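NG, ng-dimethylarginine dimethylaminohydrolase (Pseudomonas aeruginosa, PDB 1H70) hydrolyses N(omega)-monomethyl- and asymmetric N(omega),N(omega)-dimethyl-L-arginine, cellular inhibitors of nitric oxide synthase, to L-citrulline and methylamine or dimethylamine. Local coordinates at residues A[61-71]-A[244-255]; A[124-133]-A[151-162]. The protein carries 1 engineered substitution. All coordinates share one frame; numbering follows the deposited sequence.

Contact 1 of 2, residues A[61-71]-A[244-255]; sequences DSVFVEDPVLC and IDGGVSSMSLRF. Engineered in segment 244-255: Ser250 (natural residue Cys). With CIR (citrulline), chain B.
The Phe64 ring meets Ile244 at its edge, where Ile244 CD1 lies 3.8 Å from Phe64 CE1. Val63 CG1 sits over the centre of one ring face, and Asp61 OD1 and Ser250 O lie in plane at the rim. Gly246 CA, Met251 CG and the citrulline C3 approach obliquely. In the second flat group, Arg254 NH1 forms a salt bridge with Glu66 OE2 (2.9 Å), on the syn side but tilted out of the carboxylate plane; the two planes are 80° apart. Lys165 also pairs with Glu66 OE2. Arg254 NH2 bonds to Ser249 O and Ser252 OG, both in the guanidinium plane, which fixes the rotation of the group. Tyr39 OH also bonds Ser252 OG. Glu66 CG is anti to the backbone N (chi1 168°), and the extended chain carries the carboxylate to Ser249 and the ligand. Glu66 OE1 lies 2.7 Å from Ser249 OG and accepts from citrulline N8. Glu66 N donates to Ser250 O (3.1 Å).

Asp67 takes two ligand bonds, from N8 to OD1 and from N6 to OD2. Asp61 OD1 and Ile244 O grip the amino group. Ser250, engineered in place of the inferred nucleophile Cys, donates from OG to citrulline O7 (2.5 Å), and its OG accepts from Gly247 N. The contact thus forms much of the product pocket.

Farther along, Cys71 SG packs on Leu253 CG (3.9 Å) and stands obliquely to the Phe255 ring. Helix 89-100 touches Val69 and Leu253, and helix 29-43 touches Val63 and Met251. Strand 253-254 pairs with strand 5-9, while strand 69-71 pairs with strand 76-78.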
loop_
_atom_site.group_PDB
_atom_site.type_symbol
_atom_site.label_atom_id
_atom_site.label_comp_id
_atom_site.label_asym_id
_atom_site.label_seq_id
_atom_site.Cartn_x
_atom_site.Cartn_y
_atom_site.Cartn_z
ATOM N N ASP A 61 14.193 -0.895 3.093
ATOM C CA ASP A 61 12.794 -0.563 2.796
ATOM C C ASP A 61 11.811 -1.652 3.216
ATOM O O ASP A 61 10.627 -1.590 2.848
ATOM C CB ASP A 61 12.641 -0.327 1.293
ATOM C CG ASP A 61 13.288 0.956 0.819
ATOM O OD1 ASP A 61 12.782 2.031 1.214
ATOM O OD2 ASP A 61 14.279 0.927 0.045
ATOM N N SER A 62 12.242 -2.628 4.021
ATOM C CA SER A 62 11.373 -3.746 4.418
ATOM C C SER A 62 10.162 -3.381 5.314
ATOM O O SER A 62 9.194 -4.146 5.450
ATOM C CB SER A 62 12.213 -4.935 4.954
ATOM O OG SER A 62 12.902 -4.543 6.117
ATOM N N VAL A 63 10.142 -2.159 5.835
ATOM C CA VAL A 63 9.018 -1.631 6.584
ATOM C C VAL A 63 7.820 -1.508 5.654
ATOM O O VAL A 63 6.674 -1.548 6.102
ATOM C CB VAL A 63 9.352 -0.229 7.175
ATOM C CG1 VAL A 63 9.631 0.788 6.067
ATOM C CG2 VAL A 63 8.240 0.276 8.095
ATOM N N PHE A 64 8.073 -1.358 4.352
ATOM C CA PHE A 64 7.001 -1.253 3.368
ATOM C C PHE A 64 6.514 -2.628 2.912
ATOM O O PHE A 64 6.665 -3.041 1.742
ATOM C CB PHE A 64 7.451 -0.403 2.170
ATOM C CG PHE A 64 7.873 0.987 2.595
ATOM C CD1 PHE A 64 9.130 1.477 2.268
ATOM C CD2 PHE A 64 7.011 1.766 3.340
ATOM C CE1 PHE A 64 9.515 2.747 2.672
ATOM C CE2 PHE A 64 7.387 3.062 3.749
ATOM C CZ PHE A 64 8.634 3.546 3.401
ATOM N N VAL A 65 5.891 -3.329 3.852
ATOM C CA VAL A 65 5.390 -4.685 3.629
ATOM C C VAL A 65 4.279 -4.787 2.582
ATOM O O VAL A 65 3.998 -5.896 2.083
ATOM C CB VAL A 65 4.907 -5.345 4.946
ATOM C CG1 VAL A 65 6.082 -5.497 5.906
ATOM C CG2 VAL A 65 3.738 -4.549 5.575
ATOM N N GLU A 66 3.672 -3.661 2.212
ATOM C CA GLU A 66 2.677 -3.703 1.147
ATOM C C GLU A 66 3.250 -4.277 -0.149
ATOM O O GLU A 66 2.545 -4.979 -0.832
ATOM C CB GLU A 66 2.143 -2.291 0.862
ATOM C CG GLU A 66 1.313 -2.172 -0.408
ATOM C CD GLU A 66 0.299 -1.050 -0.339
ATOM O OE1 GLU A 66 0.671 0.102 -0.650
ATOM O OE2 GLU A 66 -0.859 -1.308 0.010
ATOM N N ASP A 67 4.505 -3.999 -0.493
ATOM C CA ASP A 67 5.016 -4.437 -1.808
ATOM C C ASP A 67 5.260 -5.928 -2.051
ATOM O O ASP A 67 4.922 -6.446 -3.117
ATOM C CB ASP A 67 6.198 -3.553 -2.204
ATOM C CG ASP A 67 5.782 -2.112 -2.273
ATOM O OD1 ASP A 67 4.738 -1.834 -2.936
ATOM O OD2 ASP A 67 6.428 -1.241 -1.691
ATOM N N PRO A 68 5.846 -6.652 -1.101
ATOM C CA PRO A 68 6.137 -8.076 -1.312
ATOM C C PRO A 68 4.961 -9.055 -1.384
ATOM O O PRO A 68 5.199 -10.213 -1.729
ATOM C CB PRO A 68 7.063 -8.438 -0.141
ATOM C CG PRO A 68 6.960 -7.322 0.847
ATOM C CD PRO A 68 6.387 -6.136 0.169
ATOM N N VAL A 69 3.720 -8.668 -1.089
ATOM C CA VAL A 69 2.615 -9.603 -1.107
ATOM C C VAL A 69 1.300 -8.898 -1.374
ATOM O O VAL A 69 1.133 -7.726 -1.047
ATOM C CB VAL A 69 2.346 -10.283 0.275
ATOM C CG1 VAL A 69 1.519 -11.565 0.070
ATOM C CG2 VAL A 69 3.597 -10.579 1.088
ATOM N N LEU A 70 0.373 -9.636 -1.973
ATOM C CA LEU A 70 -0.998 -9.177 -2.127
ATOM C C LEU A 70 -1.878 -10.174 -1.380
ATOM O O LEU A 70 -1.959 -11.340 -1.766
ATOM C CB LEU A 70 -1.435 -9.127 -3.590
ATOM C CG LEU A 70 -2.880 -8.666 -3.773
ATOM C CD1 LEU A 70 -2.993 -7.163 -3.485
ATOM C CD2 LEU A 70 -3.392 -9.020 -5.207
ATOM N N CYS A 71 -2.545 -9.720 -0.325
ATOM C CA CYS A 71 -3.439 -10.594 0.430
ATOM C C CYS A 71 -4.885 -10.317 0.031
ATOM O O CYS A 71 -5.329 -9.184 0.137
ATOM C CB CYS A 71 -3.292 -10.308 1.919
ATOM S SG CYS A 71 -1.609 -10.634 2.453
ATOM N N ILE A 244 11.169 8.791 1.834
ATOM C CA ILE A 244 11.539 7.654 1.001
ATOM C C ILE A 244 10.309 7.112 0.265
ATOM O O ILE A 244 10.127 5.901 0.119
ATOM C CB ILE A 244 12.358 6.557 1.758
ATOM C CG1 ILE A 244 11.625 6.090 3.023
ATOM C CG2 ILE A 244 13.771 7.097 2.075
ATOM C CD1 ILE A 244 12.393 5.008 3.826
ATOM N N ASP A 245 9.469 8.038 -0.193
ATOM C CA ASP A 245 8.319 7.751 -1.051
ATOM C C ASP A 245 7.321 6.713 -0.556
ATOM O O ASP A 245 6.775 5.960 -1.368
ATOM C CB ASP A 245 8.821 7.273 -2.437
ATOM C CG ASP A 245 9.707 8.274 -3.156
ATOM O OD1 ASP A 245 9.585 9.496 -2.918
ATOM O OD2 ASP A 245 10.577 7.868 -3.983
ATOM N N GLY A 246 7.049 6.677 0.748
ATOM C CA GLY A 246 6.092 5.727 1.300
ATOM C C GLY A 246 5.100 6.434 2.224
ATOM O O GLY A 246 5.393 7.520 2.738
ATOM N N GLY A 247 3.969 5.788 2.471
ATOM C CA GLY A 247 2.932 6.317 3.340
ATOM C C GLY A 247 2.216 5.221 4.121
ATOM O O GLY A 247 2.734 4.121 4.321
ATOM N N VAL A 248 0.987 5.533 4.539
ATOM C CA VAL A 248 0.193 4.611 5.306
ATOM C C VAL A 248 -0.224 3.347 4.552
ATOM O O VAL A 248 -0.328 2.330 5.193
ATOM C CB VAL A 248 -1.028 5.293 5.989
ATOM C CG1 VAL A 248 -0.564 6.365 6.973
ATOM C CG2 VAL A 248 -1.982 5.912 4.990
ATOM N N SER A 249 -0.462 3.369 3.236
ATOM C CA SER A 249 -0.861 2.113 2.586
ATOM C C SER A 249 0.350 1.194 2.531
ATOM O O SER A 249 0.265 -0.008 2.682
ATOM C CB SER A 249 -1.396 2.317 1.156
ATOM O OG SER A 249 -0.315 2.457 0.257
ATOM N N SER A 250 1.503 1.805 2.348
ATOM C CA SER A 250 2.787 1.117 2.192
ATOM C C SER A 250 3.221 0.273 3.362
ATOM O O SER A 250 3.944 -0.714 3.177
ATOM C CB SER A 250 3.870 2.198 2.029
ATOM O OG SER A 250 3.338 3.260 1.239
ATOM N N MET A 251 2.844 0.705 4.554
ATOM C CA MET A 251 3.317 0.123 5.790
ATOM C C MET A 251 2.531 -1.052 6.354
ATOM O O MET A 251 2.849 -1.536 7.460
ATOM C CB MET A 251 3.511 1.263 6.799
ATOM C CG MET A 251 4.748 2.076 6.368
ATOM S SD MET A 251 5.269 3.285 7.615
ATOM C CE MET A 251 3.793 4.312 7.545
ATOM N N SER A 252 1.511 -1.526 5.631
ATOM C CA SER A 252 0.816 -2.703 6.146
ATOM C C SER A 252 0.181 -3.516 5.050
ATOM O O SER A 252 0.093 -3.066 3.906
ATOM C CB SER A 252 -0.246 -2.373 7.203
ATOM O OG SER A 252 -1.212 -1.390 6.822
ATOM N N LEU A 253 -0.183 -4.739 5.435
ATOM C CA LEU A 253 -0.981 -5.668 4.630
ATOM C C LEU A 253 -2.292 -5.746 5.432
ATOM O O LEU A 253 -2.254 -5.886 6.646
ATOM C CB LEU A 253 -0.345 -7.054 4.596
ATOM C CG LEU A 253 0.630 -7.578 3.542
ATOM C CD1 LEU A 253 0.903 -6.737 2.359
ATOM C CD2 LEU A 253 1.858 -8.290 4.084
ATOM N N ARG A 254 -3.436 -5.603 4.774
ATOM C CA ARG A 254 -4.746 -5.537 5.388
ATOM C C ARG A 254 -5.671 -6.590 4.761
ATOM O O ARG A 254 -5.854 -6.573 3.557
ATOM C CB ARG A 254 -5.318 -4.139 5.125
ATOM C CG ARG A 254 -4.454 -3.035 5.707
ATOM C CD ARG A 254 -4.768 -1.613 5.192
ATOM N NE ARG A 254 -4.330 -1.468 3.789
ATOM C CZ ARG A 254 -3.100 -1.170 3.376
ATOM N NH1 ARG A 254 -2.912 -1.031 2.051
ATOM N NH2 ARG A 254 -2.074 -0.998 4.218
ATOM N N PHE A 255 -6.217 -7.500 5.560
ATOM C CA PHE A 255 -7.074 -8.565 5.047
ATOM C C PHE A 255 -7.978 -9.212 6.098
ATOM O O PHE A 255 -8.048 -8.708 7.230
ATOM C CB PHE A 255 -6.200 -9.644 4.380
ATOM C CG PHE A 255 -5.183 -10.297 5.300
ATOM C CD1 PHE A 255 -5.455 -11.497 5.930
ATOM C CD2 PHE A 255 -3.957 -9.701 5.523
ATOM C CE1 PHE A 255 -4.523 -12.086 6.787
ATOM C CE2 PHE A 255 -3.010 -10.293 6.349
ATOM C CZ PHE A 255 -3.300 -11.504 6.982
ATOM O OXT PHE A 255 -8.606 -10.231 5.776
HETATM C C CIR B . 10.884 2.121 -2.466
HETATM O O CIR B . 10.595 0.958 -2.882
HETATM O OXT CIR B . 11.444 2.973 -3.271
HETATM C CA CIR B . 10.517 2.534 -1.066
HETATM N N CIR B . 11.475 3.542 -0.574
HETATM C C3 CIR B . 9.073 3.094 -1.048
HETATM C C4 CIR B . 8.075 1.957 -1.335
HETATM C C5 CIR B . 6.665 2.520 -1.352
HETATM N N6 CIR B . 5.675 1.453 -1.556
HETATM C C7 CIR B . 4.365 1.605 -1.457
HETATM O O7 CIR B . 3.831 2.688 -1.167
HETATM N N8 CIR B . 3.582 0.529 -1.665
HETATM O O HOH W 1 -1.052 -3.503 1.434
HETATM O O HOH W 2 -7.556 -8.120 1.537
#

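Contact 2 of 2, residues A[124-133]-A[151-162]; sequences DHFYIGESAR and LSGSVVRLEKVL. With CIR (citrulline), chain B.
His125 and the serines of strand 152-157 make the side-chain hydrogen bonds. His125 ND1 is 2.7 Å from Ser152 OG, and its NE2 is 2.8 Å from Ser154 OG, the latter at the ring edge and nearly straight (170°). His125 CG is anti to the backbone N (chi1 -167°), which turns the ring across to the other strand. Both ring nitrogens are gripped, so the ring is held in its rotation.

The backbone bonds are those of a parallel pair. Ile128 N donates to Ser154 O, and Val156 N donates to Ile128 O (2.8 Å). Phe126 N donates to Ser152 O and Glu130 N to Val156 O.

One salt bridge crosses between the segments. Arg157 NH1 meets Glu130 OE1 at 3.0 Å, in the guanidinium plane but from above the carboxylate plane. Val155 CG1 covers one face of this guanidinium.

Among the nonpolar contacts, Gly153 CA makes a CH-pi contact over one face of the His125 ring. Phe126 CE1 packs on Leu151 CD1 (3.8 Å), and Tyr127 CD2 on Val156 CG2.

Ligand bonds come from Arg133, whose NH1 and NH2 clasp the citrulline carboxylate oxygens O (2.9 Å) and OXT (3.1 Å). The Leu162 CD1 methyl lies over the centre of one face of this guanidinium. Glu115 also pairs with NH1.

Strands 125-130 and 152-157 are joined through helix 136-148 in a beta-alpha-beta crossover. That helix packs on Phe126 and Ile128. Strand 119-122 runs antiparallel along the other side of strand 125-130.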
loop_
_atom_site.group_PDB
_atom_site.type_symbol
_atom_site.label_atom_id
_atom_site.label_comp_id
_atom_site.label_asym_id
_atom_site.label_seq_id
_atom_site.Cartn_x
_atom_site.Cartn_y
_atom_site.Cartn_z
ATOM N N ASP A 124 -14.170 -7.136 -5.568
ATOM C CA ASP A 124 -13.387 -8.280 -6.058
ATOM C C ASP A 124 -12.543 -7.919 -7.296
ATOM O O ASP A 124 -11.940 -8.802 -7.932
ATOM C CB ASP A 124 -14.294 -9.474 -6.357
ATOM C CG ASP A 124 -15.031 -9.988 -5.141
ATOM O OD1 ASP A 124 -14.487 -9.961 -4.008
ATOM O OD2 ASP A 124 -16.188 -10.468 -5.262
ATOM N N HIS A 125 -12.477 -6.629 -7.632
ATOM C CA HIS A 125 -11.687 -6.170 -8.776
ATOM C C HIS A 125 -10.372 -5.586 -8.285
ATOM O O HIS A 125 -10.356 -4.863 -7.280
ATOM C CB HIS A 125 -12.400 -5.121 -9.641
ATOM C CG HIS A 125 -11.715 -4.896 -10.951
ATOM N ND1 HIS A 125 -11.896 -5.737 -12.031
ATOM C CD2 HIS A 125 -10.805 -3.969 -11.345
ATOM C CE1 HIS A 125 -11.144 -5.323 -13.041
ATOM N NE2 HIS A 125 -10.480 -4.244 -12.650
ATOM N N PHE A 126 -9.290 -5.907 -8.990
ATOM C CA PHE A 126 -7.958 -5.396 -8.616
ATOM C C PHE A 126 -7.354 -4.573 -9.736
ATOM O O PHE A 126 -7.083 -5.098 -10.813
ATOM C CB PHE A 126 -7.021 -6.552 -8.233
ATOM C CG PHE A 126 -7.421 -7.259 -6.959
ATOM C CD1 PHE A 126 -8.439 -8.206 -6.973
ATOM C CD2 PHE A 126 -6.810 -6.958 -5.763
ATOM C CE1 PHE A 126 -8.810 -8.851 -5.782
ATOM C CE2 PHE A 126 -7.167 -7.579 -4.584
ATOM C CZ PHE A 126 -8.188 -8.533 -4.604
ATOM N N TYR A 127 -7.148 -3.268 -9.501
ATOM C CA TYR A 127 -6.556 -2.402 -10.515
ATOM C C TYR A 127 -5.051 -2.454 -10.303
ATOM O O TYR A 127 -4.578 -2.244 -9.182
ATOM C CB TYR A 127 -6.992 -0.939 -10.371
ATOM C CG TYR A 127 -8.446 -0.729 -10.658
ATOM C CD1 TYR A 127 -9.363 -0.762 -9.637
ATOM C CD2 TYR A 127 -8.890 -0.499 -11.954
ATOM C CE1 TYR A 127 -10.728 -0.572 -9.875
ATOM C CE2 TYR A 127 -10.253 -0.309 -12.217
ATOM C CZ TYR A 127 -11.158 -0.364 -11.163
ATOM O OH TYR A 127 -12.531 -0.159 -11.404
ATOM N N ILE A 128 -4.326 -2.738 -11.376
ATOM C CA ILE A 128 -2.881 -2.901 -11.313
ATOM C C ILE A 128 -2.128 -1.905 -12.195
ATOM O O ILE A 128 -2.278 -1.926 -13.422
ATOM C CB ILE A 128 -2.506 -4.324 -11.782
ATOM C CG1 ILE A 128 -3.209 -5.398 -10.967
ATOM C CG2 ILE A 128 -0.977 -4.491 -11.690
ATOM C CD1 ILE A 128 -2.921 -6.817 -11.497
ATOM N N GLY A 129 -1.316 -1.033 -11.585
ATOM C CA GLY A 129 -0.571 -0.061 -12.375
ATOM C C GLY A 129 0.656 -0.632 -13.078
ATOM O O GLY A 129 1.370 -1.507 -12.541
ATOM N N GLU A 130 0.894 -0.177 -14.311
ATOM C CA GLU A 130 2.074 -0.585 -15.069
ATOM C C GLU A 130 3.095 0.502 -14.748
ATOM O O GLU A 130 2.995 1.611 -15.264
ATOM C CB GLU A 130 1.827 -0.657 -16.577
ATOM C CG GLU A 130 3.090 -1.016 -17.381
ATOM C CD GLU A 130 2.849 -1.014 -18.884
ATOM O OE1 GLU A 130 2.010 -0.222 -19.360
ATOM O OE2 GLU A 130 3.478 -1.835 -19.596
ATOM N N SER A 131 4.069 0.185 -13.905
ATOM C CA SER A 131 5.042 1.206 -13.486
ATOM C C SER A 131 6.477 0.757 -13.716
ATOM O O SER A 131 6.725 -0.228 -14.419
ATOM C CB SER A 131 4.836 1.465 -11.991
ATOM O OG SER A 131 5.164 0.277 -11.280
ATOM N N ALA A 132 7.428 1.469 -13.117
ATOM C CA ALA A 132 8.833 1.064 -13.218
ATOM C C ALA A 132 9.095 -0.161 -12.365
ATOM O O ALA A 132 10.117 -0.855 -12.550
ATOM C CB ALA A 132 9.747 2.188 -12.770
ATOM N N ARG A 133 8.191 -0.428 -11.426
ATOM C CA ARG A 133 8.327 -1.559 -10.510
ATOM C C ARG A 133 7.445 -2.774 -10.881
ATOM O O ARG A 133 7.763 -3.908 -10.533
ATOM C CB ARG A 133 7.979 -1.119 -9.095
ATOM C CG ARG A 133 8.843 0.041 -8.577
ATOM C CD ARG A 133 10.296 -0.381 -8.345
ATOM N NE ARG A 133 11.117 0.738 -7.855
ATOM C CZ ARG A 133 11.095 1.115 -6.601
ATOM N NH1 ARG A 133 10.345 0.467 -5.709
ATOM N NH2 ARG A 133 11.869 2.121 -6.189
ATOM N N LEU A 151 -11.562 -13.915 -8.841
ATOM C CA LEU A 151 -11.473 -12.467 -8.724
ATOM C C LEU A 151 -11.150 -11.883 -10.106
ATOM O O LEU A 151 -10.925 -12.627 -11.061
ATOM C CB LEU A 151 -10.410 -12.089 -7.691
ATOM C CG LEU A 151 -10.706 -12.663 -6.304
ATOM C CD1 LEU A 151 -9.476 -12.599 -5.393
ATOM C CD2 LEU A 151 -11.854 -11.885 -5.692
ATOM N N SER A 152 -11.124 -10.561 -10.226
ATOM C CA SER A 152 -10.848 -9.944 -11.521
ATOM C C SER A 152 -9.740 -8.889 -11.400
ATOM O O SER A 152 -9.400 -8.476 -10.291
ATOM C CB SER A 152 -12.152 -9.385 -12.114
ATOM O OG SER A 152 -12.610 -8.262 -11.370
ATOM N N GLY A 153 -9.160 -8.474 -12.518
ATOM C CA GLY A 153 -8.105 -7.472 -12.467
ATOM C C GLY A 153 -7.962 -6.771 -13.806
ATOM O O GLY A 153 -8.416 -7.296 -14.805
ATOM N N SER A 154 -7.335 -5.600 -13.828
ATOM C CA SER A 154 -7.134 -4.852 -15.067
ATOM C C SER A 154 -5.875 -4.017 -14.915
ATOM O O SER A 154 -5.409 -3.850 -13.782
ATOM C CB SER A 154 -8.348 -3.970 -15.376
ATOM O OG SER A 154 -8.627 -3.056 -14.320
ATOM N N VAL A 155 -5.311 -3.550 -16.031
ATOM C CA VAL A 155 -4.086 -2.750 -15.989
ATOM C C VAL A 155 -4.401 -1.280 -16.164
ATOM O O VAL A 155 -5.237 -0.909 -17.019
ATOM C CB VAL A 155 -3.071 -3.199 -17.064
ATOM C CG1 VAL A 155 -1.823 -2.339 -17.083
ATOM C CG2 VAL A 155 -2.672 -4.634 -16.809
ATOM N N VAL A 156 -3.767 -0.454 -15.335
ATOM C CA VAL A 156 -3.896 0.994 -15.418
ATOM C C VAL A 156 -2.538 1.540 -15.835
ATOM O O VAL A 156 -1.527 1.214 -15.223
ATOM C CB VAL A 156 -4.286 1.623 -14.047
ATOM C CG1 VAL A 156 -4.323 3.152 -14.159
ATOM C CG2 VAL A 156 -5.659 1.104 -13.598
ATOM N N ARG A 157 -2.506 2.381 -16.867
ATOM C CA ARG A 157 -1.238 2.927 -17.342
ATOM C C ARG A 157 -0.855 4.143 -16.504
ATOM O O ARG A 157 -1.736 4.934 -16.161
ATOM C CB ARG A 157 -1.379 3.306 -18.823
ATOM C CG ARG A 157 -1.967 2.195 -19.698
ATOM C CD ARG A 157 -1.150 0.880 -19.705
ATOM N NE ARG A 157 -1.973 -0.189 -20.280
ATOM C CZ ARG A 157 -1.586 -1.400 -20.637
ATOM N NH1 ARG A 157 -0.323 -1.795 -20.517
ATOM N NH2 ARG A 157 -2.488 -2.238 -21.127
ATOM N N LEU A 158 0.424 4.309 -16.152
ATOM C CA LEU A 158 0.851 5.489 -15.376
ATOM C C LEU A 158 2.245 5.931 -15.778
ATOM O O LEU A 158 3.017 5.158 -16.320
ATOM C CB LEU A 158 0.781 5.267 -13.848
ATOM C CG LEU A 158 1.663 4.146 -13.276
ATOM C CD1 LEU A 158 3.066 4.651 -12.974
ATOM C CD2 LEU A 158 1.022 3.528 -12.023
ATOM N N GLU A 159 2.587 7.184 -15.520
ATOM C CA GLU A 159 3.923 7.633 -15.907
ATOM C C GLU A 159 4.581 8.517 -14.869
ATOM O O GLU A 159 5.814 8.557 -14.795
ATOM C CB GLU A 159 3.904 8.396 -17.247
ATOM C CG GLU A 159 3.651 7.594 -18.524
ATOM C CD GLU A 159 4.610 6.429 -18.788
ATOM O OE1 GLU A 159 5.842 6.615 -18.711
ATOM O OE2 GLU A 159 4.149 5.296 -19.095
ATOM N N LYS A 160 3.774 9.219 -14.083
ATOM C CA LYS A 160 4.281 10.194 -13.110
ATOM C C LYS A 160 4.490 9.811 -11.644
ATOM O O LYS A 160 4.989 10.655 -10.861
ATOM C CB LYS A 160 3.384 11.447 -13.150
ATOM C CG LYS A 160 3.521 12.261 -14.450
ATOM C CD LYS A 160 2.405 13.308 -14.535
ATOM C CE LYS A 160 2.609 14.227 -15.725
ATOM N NZ LYS A 160 1.503 15.259 -15.810
ATOM N N VAL A 161 4.103 8.619 -11.218
ATOM C CA VAL A 161 4.292 8.211 -9.821
ATOM C C VAL A 161 5.042 6.888 -9.677
ATOM O O VAL A 161 5.168 6.135 -10.640
ATOM C CB VAL A 161 2.962 8.079 -9.071
ATOM C CG1 VAL A 161 2.381 9.462 -8.762
ATOM C CG2 VAL A 161 1.961 7.248 -9.899
ATOM N N LEU A 162 5.538 6.627 -8.462
ATOM C CA LEU A 162 6.281 5.399 -8.204
ATOM C C LEU A 162 5.381 4.181 -8.329
ATOM O O LEU A 162 5.729 3.235 -8.979
ATOM C CB LEU A 162 6.905 5.435 -6.796
ATOM C CG LEU A 162 7.725 4.204 -6.423
ATOM C CD1 LEU A 162 8.943 4.059 -7.330
ATOM C CD2 LEU A 162 8.126 4.285 -4.937
HETATM C C CIR B . 10.884 2.121 -2.466
HETATM O O CIR B . 10.595 0.958 -2.882
HETATM O OXT CIR B . 11.444 2.973 -3.271
HETATM C CA CIR B . 10.517 2.534 -1.066
HETATM N N CIR B . 11.475 3.542 -0.574
HETATM C C3 CIR B . 9.073 3.094 -1.048
HETATM C C4 CIR B . 8.075 1.957 -1.335
HETATM C C5 CIR B . 6.665 2.520 -1.352
HETATM N N6 CIR B . 5.675 1.453 -1.556
HETATM C C7 CIR B . 4.365 1.605 -1.457
HETATM O O7 CIR B . 3.831 2.688 -1.167
HETATM N N8 CIR B . 3.582 0.529 -1.665
HETATM O O HOH W 3 4.150 3.034 -16.871
HETATM O O HOH W 4 2.112 2.586 -17.909
HETATM O O HOH W 5 7.538 3.567 -11.058
#

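Contact 1 is buried near the centre of the chain, whereas contact 2 is only partly buried and reaches the surface. The first joins loops and short strands far apart in sequence. The second joins neighbouring strands of one beta-alpha-beta unit. Their chemistry differs accordingly. In 61-71 with 244-255, acidic side chains and one backbone carbonyl hold the ligand's amino and ureido nitrogens. In 124-133 with 151-162, regular strand pairing dominates, and the ligand is met only past the strand ends, at its carboxylate. Citrulline spans both. The contacts also touch directly, through Asp245 with Leu162 and Leu70 with Phe126.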